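Local coordinates for Lin2118 protein (Listeria innocua, PDB 3OOU) that probably acts as a sequence-specific DNA-binding transcription regulator, represented here by its C-terminal AraC-type helix-turn-helix part, at residues S4-I7 with Q8-S12; F31-N34 with A35-G39; S80-D84 with M85-Y89. One frame throughout, in Å; residues are numbered along the deposited sequence.

The three local contacts follow one another along a single all-helical chain, and each lies at or beside the start of a helix. Interaction 1 opens helix 6-17, interaction 2 the entry into helix 35-46, and interaction 3 the entry into helix 85-96. Interactions 1 and 2, with centres about 12 Å apart, touch: Ile6 and Val10 pack on Leu38, and Ile6 also meets Ile33. Interaction 3 lies about 26 Å from interaction 1 and 24 Å from interaction 2, centre to centre. The order of helices is consistent with the AraC-type plan of two helix-turn-helix units joined by a long helix, here 50-68, with helices 35-46 and 85-96 probably in the positions of DNA-recognition helices.

Interaction 1: residues S4-I7 with Q8-S12; sequences SPII and QNVLS
Gln8 folds back beside Pro5, the two side chains pointing the same way, and its amide nitrogen NE2 lies 3.2 Å from Pro5 CD. The torsions explain the approach: CG stands next to the backbone N (chi1 -69°), and an extended chain beyond it carries the amide along the pyrrolidine ring. Pro5 occupies the N-cap position, where its ring leaves no N-H to be satisfied. Its carbonyl O receives two weak bonds, from Gln8 N at 3.0 Å and from Asn9 N at 3.4 Å. This is the opening turn of helix 6-17, the first helix of this AraC-type, probably DNA-binding, part, and its regular bonding is established one residue later, with Val10 N to Ile6 O at 3.0 Å. Asn9 brings its amide to Ser4, OD1 passing 3.8 Å from Ser4 CB. Ile6 and Val10 meet through their CG2 methyls at 4.3 Å, while Ile7 rests on Phe42 of helix 35-46. Leu11 places CG beside its own backbone N, leaning over the preceding turn with CG 3.2 Å from Ile7 O, the same oxygen that accepts from Leu11 N.

Interaction 2: residues F31-N34 with A35-G39; sequences FHIN and AVYLG
Ile33 and Asn34 lead into helix 35-46, touching Tyr37 one from its ring edge and the other at its backbone N-H. The stretch is probably the turn of the first helix-turn-helix unit, as in AraC-type domains: helix 24-31 ends, His32 leaves helical geometry with a positive phi of 54°, and the next helix starts three residues on. Ile33, in an extended backbone conformation, directs its side chain toward the new helix. Its CG2 methyl comes to Tyr37 CD2 at 3.8 Å, reaching the ring near its plane rather than over a face. Asn34 follows as the N-cap. Its CG is anti to the backbone N (chi1 -180°), which swings the amide forward over the first turn, where the N-H groups have no preceding carbonyls of a helix to bond. The side-chain oxygen OD1 accepts from Tyr37 N at 2.8 Å, with the donor lying in the plane of the amide carbonyl; Val36 N is also near, 3.2 Å from the same OD1. The carbonyl of Asn34 accepts the first regular helical bond, alongside the bond made by its side chain. Leu38, buried against Leu24 and Leu27 of the preceding helix, is tied back through its N-H, and the bond from Leu38 N to Asn34 O measures 2.9 Å with an angle of 163° at the hydrogen.

Interaction 3: residues S80-D84 with M85-Y89; sequences SGYTD and MAYFY
Asp84 O accepts from Phe88 N at 2.9 Å, the first regular helical bond across the junction where the chain, having left helix 73-79 through a Schellman motif at Gly81, enters helix 85-96. The side chain of Asp84 adds a cap to this start. A chi1 of 176° turns the carboxylate away from its own N and over the first turn, and OD1 accepts from Tyr87 N at 3.0 Å. The N-H arrives from well above the carboxylate plane, 64° out of it, while CG rests against Tyr87 CB. A negative group here would be expected to interact favourably with the helix dipole. A water that accepts from Met85 N, a selenomethionine in the crystal, bridges weakly to Thr83 O. Tyr82 lays its ring against the first turn, crossing both Phe88 and Tyr87 at about a right angle. Phe88 CD1 lies over one face of the tyrosine ring, displaced toward its rim and 3.4 Å from Tyr82 CD2; the two ring planes are 57° apart. Phe88 CA adds an off-centre CH-pi contact to the Tyr82 ring. Tyr87 instead meets the Tyr82 ring at its edge, CD2 lying 4.0 Å from Tyr82 CE1. The hydroxyl of Tyr82 accepts a hydrogen bond from the side-chain ND2 of Asn55 on the long helix 50-68. A Schellman motif followed by an aspartate N-cap, with Tyr82 packed on the first turn, marks the turn between two helices, here probably that of the second helix-turn-helix unit, as in AraC-type domains.

Interaction 1: residues S4-I7 with Q8-S12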
loop_
_atom_site.group_PDB
_atom_site.type_symbol
_atom_site.label_atom_id
_atom_site.label_comp_id
_atom_site.label_asym_id
_atom_site.label_seq_id
_atom_site.Cartn_x
_atom_site.Cartn_y
_atom_site.Cartn_z
ATOM N N SER A 4 1.463 -22.142 -9.980
ATOM C CA SER A 4 1.419 -20.842 -9.250
ATOM C C SER A 4 -0.025 -20.406 -9.001
ATOM O O SER A 4 -0.683 -19.885 -9.912
ATOM C CB SER A 4 2.170 -19.755 -10.028
ATOM O OG SER A 4 3.508 -20.140 -10.299
ATOM N N PRO A 5 -0.534 -20.636 -7.772
ATOM C CA PRO A 5 -1.844 -20.103 -7.404
ATOM C C PRO A 5 -1.929 -18.594 -7.638
ATOM O O PRO A 5 -0.933 -17.878 -7.485
ATOM C CB PRO A 5 -1.950 -20.439 -5.914
ATOM C CG PRO A 5 -1.172 -21.704 -5.777
ATOM C CD PRO A 5 -0.023 -21.581 -6.759
ATOM N N ILE A 6 -3.115 -18.135 -8.033
ATOM C CA ILE A 6 -3.379 -16.726 -8.324
ATOM C C ILE A 6 -2.926 -15.793 -7.193
ATOM O O ILE A 6 -2.329 -14.743 -7.449
ATOM C CB ILE A 6 -4.890 -16.511 -8.608
ATOM C CG1 ILE A 6 -5.301 -17.260 -9.879
ATOM C CG2 ILE A 6 -5.225 -15.020 -8.706
ATOM C CD1 ILE A 6 -6.808 -17.459 -10.039
ATOM N N ILE A 7 -3.217 -16.191 -5.955
ATOM C CA ILE A 7 -2.863 -15.385 -4.791
ATOM C C ILE A 7 -1.346 -15.131 -4.716
ATOM O O ILE A 7 -0.920 -14.025 -4.405
ATOM C CB ILE A 7 -3.457 -15.982 -3.477
ATOM C CG1 ILE A 7 -3.369 -14.979 -2.320
ATOM C CG2 ILE A 7 -2.821 -17.321 -3.131
ATOM C CD1 ILE A 7 -4.255 -13.774 -2.500
ATOM N N GLN A 8 -0.538 -16.144 -5.032
ATOM C CA GLN A 8 0.915 -15.963 -5.043
ATOM C C GLN A 8 1.352 -14.930 -6.076
ATOM O O GLN A 8 2.201 -14.089 -5.792
ATOM C CB GLN A 8 1.629 -17.285 -5.299
ATOM C CG GLN A 8 1.509 -18.274 -4.168
ATOM C CD GLN A 8 2.150 -19.600 -4.502
ATOM O OE1 GLN A 8 3.195 -19.652 -5.149
ATOM N NE2 GLN A 8 1.529 -20.683 -4.055
ATOM N N ASN A 9 0.768 -14.997 -7.271
ATOM C CA ASN A 9 1.084 -14.046 -8.336
ATOM C C ASN A 9 0.734 -12.599 -7.988
ATOM O O ASN A 9 1.495 -11.678 -8.288
ATOM C CB ASN A 9 0.413 -14.463 -9.648
ATOM C CG ASN A 9 1.014 -15.724 -10.233
ATOM O OD1 ASN A 9 2.219 -15.957 -10.129
ATOM N ND2 ASN A 9 0.177 -16.545 -10.859
ATOM N N VAL A 10 -0.416 -12.414 -7.344
ATOM C CA VAL A 10 -0.856 -11.104 -6.876
ATOM C C VAL A 10 0.060 -10.556 -5.788
ATOM O O VAL A 10 0.463 -9.393 -5.843
ATOM C CB VAL A 10 -2.324 -11.162 -6.381
ATOM C CG1 VAL A 10 -2.708 -9.902 -5.602
ATOM C CG2 VAL A 10 -3.257 -11.368 -7.562
ATOM N N LEU A 11 0.398 -11.400 -4.812
ATOM C CA LEU A 11 1.281 -10.987 -3.729
ATOM C C LEU A 11 2.634 -10.549 -4.271
ATOM O O LEU A 11 3.158 -9.513 -3.868
ATOM C CB LEU A 11 1.438 -12.096 -2.681
ATOM C CG LEU A 11 0.210 -12.440 -1.829
ATOM C CD1 LEU A 11 0.449 -13.708 -1.027
ATOM C CD2 LEU A 11 -0.185 -11.285 -0.906
ATOM N N SER A 12 3.182 -11.328 -5.206
ATOM C CA SER A 12 4.460 -10.990 -5.826
ATOM C C SER A 12 4.360 -9.713 -6.666
ATOM O O SER A 12 5.264 -8.881 -6.641
ATOM C CB SER A 12 4.987 -12.169 -6.649
ATOM O OG SER A 12 5.238 -13.286 -5.805
#

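Interaction 2: residues F31-N34 with A35-G39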
loop_
_atom_site.group_PDB
_atom_site.type_symbol
_atom_site.label_atom_id
_atom_site.label_comp_id
_atom_site.label_asym_id
_atom_site.label_seq_id
_atom_site.Cartn_x
_atom_site.Cartn_y
_atom_site.Cartn_z
ATOM N N PHE A 31 -4.382 -9.245 -15.053
ATOM C CA PHE A 31 -4.376 -10.701 -14.934
ATOM C C PHE A 31 -5.472 -11.392 -15.743
ATOM O O PHE A 31 -5.478 -12.622 -15.846
ATOM C CB PHE A 31 -4.429 -11.120 -13.460
ATOM C CG PHE A 31 -3.103 -11.008 -12.755
ATOM C CD1 PHE A 31 -2.770 -9.865 -12.034
ATOM C CD2 PHE A 31 -2.176 -12.049 -12.825
ATOM C CE1 PHE A 31 -1.538 -9.764 -11.385
ATOM C CE2 PHE A 31 -0.943 -11.954 -12.182
ATOM C CZ PHE A 31 -0.624 -10.810 -11.458
ATOM N N HIS A 32 -6.369 -10.602 -16.337
ATOM C CA HIS A 32 -7.548 -11.118 -17.053
ATOM C C HIS A 32 -8.351 -12.057 -16.151
ATOM O O HIS A 32 -8.707 -13.179 -16.533
ATOM C CB HIS A 32 -7.164 -11.787 -18.389
ATOM C CG HIS A 32 -8.339 -12.124 -19.259
ATOM N ND1 HIS A 32 -9.193 -11.165 -19.764
ATOM C CD2 HIS A 32 -8.798 -13.313 -19.717
ATOM C CE1 HIS A 32 -10.130 -11.750 -20.490
ATOM N NE2 HIS A 32 -9.915 -13.053 -20.475
ATOM N N ILE A 33 -8.618 -11.586 -14.937
ATOM C CA ILE A 33 -9.407 -12.339 -13.971
ATOM C C ILE A 33 -10.431 -11.394 -13.362
ATOM O O ILE A 33 -10.129 -10.228 -13.094
ATOM C CB ILE A 33 -8.513 -12.989 -12.865
ATOM C CG1 ILE A 33 -7.504 -13.970 -13.489
ATOM C CG2 ILE A 33 -9.375 -13.692 -11.805
ATOM C CD1 ILE A 33 -6.522 -14.600 -12.514
ATOM N N ASN A 34 -11.640 -11.904 -13.151
ATOM C CA ASN A 34 -12.729 -11.136 -12.570
ATOM C C ASN A 34 -12.294 -10.426 -11.285
ATOM O O ASN A 34 -11.790 -11.062 -10.360
ATOM C CB ASN A 34 -13.913 -12.076 -12.314
ATOM C CG ASN A 34 -15.105 -11.369 -11.718
ATOM O OD1 ASN A 34 -15.213 -11.240 -10.498
ATOM N ND2 ASN A 34 -16.028 -10.923 -12.573
ATOM N N ALA A 35 -12.483 -9.106 -11.246
ATOM C CA ALA A 35 -12.008 -8.284 -10.123
ATOM C C ALA A 35 -12.709 -8.585 -8.797
ATOM O O ALA A 35 -12.061 -8.617 -7.752
ATOM C CB ALA A 35 -12.115 -6.804 -10.459
ATOM N N VAL A 36 -14.023 -8.805 -8.838
ATOM C CA VAL A 36 -14.764 -9.210 -7.635
ATOM C C VAL A 36 -14.200 -10.517 -7.071
ATOM O O VAL A 36 -13.928 -10.617 -5.871
ATOM C CB VAL A 36 -16.287 -9.331 -7.902
ATOM C CG1 VAL A 36 -17.007 -10.001 -6.719
ATOM C CG2 VAL A 36 -16.877 -7.966 -8.172
ATOM N N TYR A 37 -14.001 -11.507 -7.936
ATOM C CA TYR A 37 -13.432 -12.782 -7.504
ATOM C C TYR A 37 -12.043 -12.589 -6.904
ATOM O O TYR A 37 -11.731 -13.156 -5.860
ATOM C CB TYR A 37 -13.374 -13.781 -8.657
ATOM C CG TYR A 37 -12.542 -15.008 -8.340
ATOM C CD1 TYR A 37 -13.030 -16.008 -7.493
ATOM C CD2 TYR A 37 -11.259 -15.163 -8.873
ATOM C CE1 TYR A 37 -12.263 -17.129 -7.200
ATOM C CE2 TYR A 37 -10.483 -16.276 -8.580
ATOM C CZ TYR A 37 -10.992 -17.256 -7.749
ATOM O OH TYR A 37 -10.220 -18.356 -7.469
ATOM N N LEU A 38 -11.211 -11.789 -7.571
ATOM C CA LEU A 38 -9.887 -11.503 -7.035
ATOM C C LEU A 38 -9.970 -10.945 -5.607
ATOM O O LEU A 38 -9.215 -11.373 -4.735
ATOM C CB LEU A 38 -9.129 -10.552 -7.956
ATOM C CG LEU A 38 -7.682 -10.277 -7.594
ATOM C CD1 LEU A 38 -6.873 -11.579 -7.595
ATOM C CD2 LEU A 38 -7.108 -9.259 -8.569
ATOM N N GLY A 39 -10.887 -10.005 -5.371
ATOM C CA GLY A 39 -11.066 -9.443 -4.031
ATOM C C GLY A 39 -11.504 -10.489 -3.022
ATOM O O GLY A 39 -11.023 -10.512 -1.884
#

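Interaction 3: residues S80-D84 with M85-Y89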
loop_
_atom_site.group_PDB
_atom_site.type_symbol
_atom_site.label_atom_id
_atom_site.label_comp_id
_atom_site.label_asym_id
_atom_site.label_seq_id
_atom_site.Cartn_x
_atom_site.Cartn_y
_atom_site.Cartn_z
ATOM N N SER A 80 5.496 6.196 -2.337
ATOM C CA SER A 80 4.920 5.061 -1.623
ATOM C C SER A 80 3.617 4.579 -2.263
ATOM O O SER A 80 3.031 3.596 -1.816
ATOM C CB SER A 80 4.682 5.426 -0.156
ATOM O OG SER A 80 5.879 5.916 0.432
ATOM N N GLY A 81 3.173 5.274 -3.307
ATOM C CA GLY A 81 1.960 4.897 -4.022
ATOM C C GLY A 81 0.701 5.678 -3.691
ATOM O O GLY A 81 -0.404 5.225 -4.007
ATOM N N TYR A 82 0.852 6.847 -3.066
ATOM C CA TYR A 82 -0.297 7.702 -2.727
ATOM C C TYR A 82 -0.334 8.973 -3.548
ATOM O O TYR A 82 0.673 9.679 -3.660
ATOM C CB TYR A 82 -0.282 8.092 -1.250
ATOM C CG TYR A 82 -0.496 6.925 -0.331
ATOM C CD1 TYR A 82 -1.784 6.532 0.048
ATOM C CD2 TYR A 82 0.584 6.186 0.128
ATOM C CE1 TYR A 82 -1.977 5.430 0.886
ATOM C CE2 TYR A 82 0.409 5.103 0.961
ATOM C CZ TYR A 82 -0.865 4.720 1.336
ATOM O OH TYR A 82 -1.000 3.633 2.165
ATOM N N THR A 83 -1.509 9.273 -4.090
ATOM C CA THR A 83 -1.740 10.542 -4.775
ATOM C C THR A 83 -2.741 11.411 -4.013
ATOM O O THR A 83 -2.843 12.616 -4.263
ATOM C CB THR A 83 -2.239 10.326 -6.215
ATOM O OG1 THR A 83 -3.462 9.585 -6.194
ATOM C CG2 THR A 83 -1.198 9.572 -7.039
ATOM N N ASP A 84 -3.493 10.787 -3.109
ATOM C CA ASP A 84 -4.493 11.471 -2.285
ATOM C C ASP A 84 -3.884 11.656 -0.896
ATOM O O ASP A 84 -3.747 10.697 -0.132
ATOM C CB ASP A 84 -5.777 10.623 -2.245
ATOM C CG ASP A 84 -6.870 11.199 -1.336
ATOM O OD1 ASP A 84 -6.590 12.030 -0.444
ATOM O OD2 ASP A 84 -8.036 10.773 -1.511
HETATM N N MSE A 85 -3.503 12.893 -0.585
HETATM C CA MSE A 85 -2.758 13.180 0.636
HETATM C C MSE A 85 -3.580 13.046 1.925
HETATM O O MSE A 85 -3.045 12.643 2.959
HETATM C CB MSE A 85 -2.072 14.542 0.539
HETATM C CG MSE A 85 -0.932 14.562 -0.477
HETATM SE SE MSE A 85 0.368 13.140 -0.168
HETATM C CE MSE A 85 0.927 13.647 1.621
ATOM N N ALA A 86 -4.868 13.376 1.861
ATOM C CA ALA A 86 -5.758 13.164 3.002
ATOM C C ALA A 86 -5.853 11.669 3.304
ATOM O O ALA A 86 -5.807 11.256 4.467
ATOM C CB ALA A 86 -7.139 13.756 2.732
ATOM N N TYR A 87 -5.961 10.867 2.246
ATOM C CA TYR A 87 -6.019 9.412 2.370
ATOM C C TYR A 87 -4.710 8.851 2.927
ATOM O O TYR A 87 -4.734 8.044 3.854
ATOM C CB TYR A 87 -6.368 8.791 1.017
ATOM C CG TYR A 87 -6.578 7.296 1.011
ATOM C CD1 TYR A 87 -7.608 6.706 1.752
ATOM C CD2 TYR A 87 -5.769 6.470 0.229
ATOM C CE1 TYR A 87 -7.813 5.326 1.722
ATOM C CE2 TYR A 87 -5.966 5.092 0.193
ATOM C CZ TYR A 87 -6.986 4.530 0.944
ATOM O OH TYR A 87 -7.188 3.169 0.899
ATOM N N PHE A 88 -3.573 9.296 2.384
ATOM C CA PHE A 88 -2.271 8.905 2.932
ATOM C C PHE A 88 -2.194 9.198 4.430
ATOM O O PHE A 88 -1.781 8.348 5.223
ATOM C CB PHE A 88 -1.120 9.608 2.207
ATOM C CG PHE A 88 0.220 9.414 2.869
ATOM C CD1 PHE A 88 0.819 8.156 2.896
ATOM C CD2 PHE A 88 0.878 10.482 3.477
ATOM C CE1 PHE A 88 2.057 7.963 3.508
ATOM C CE2 PHE A 88 2.126 10.302 4.095
ATOM C CZ PHE A 88 2.713 9.038 4.109
ATOM N N TYR A 89 -2.597 10.409 4.802
ATOM C CA TYR A 89 -2.582 10.840 6.193
ATOM C C TYR A 89 -3.370 9.877 7.090
ATOM O O TYR A 89 -2.867 9.444 8.132
ATOM C CB TYR A 89 -3.131 12.262 6.289
ATOM C CG TYR A 89 -2.876 12.948 7.603
ATOM C CD1 TYR A 89 -1.613 13.460 7.916
ATOM C CD2 TYR A 89 -3.905 13.114 8.526
ATOM C CE1 TYR A 89 -1.380 14.098 9.128
ATOM C CE2 TYR A 89 -3.683 13.752 9.738
ATOM C CZ TYR A 89 -2.421 14.237 10.033
ATOM O OH TYR A 89 -2.217 14.876 11.232
HETATM O O HOH W 1 -4.362 15.151 -2.642
#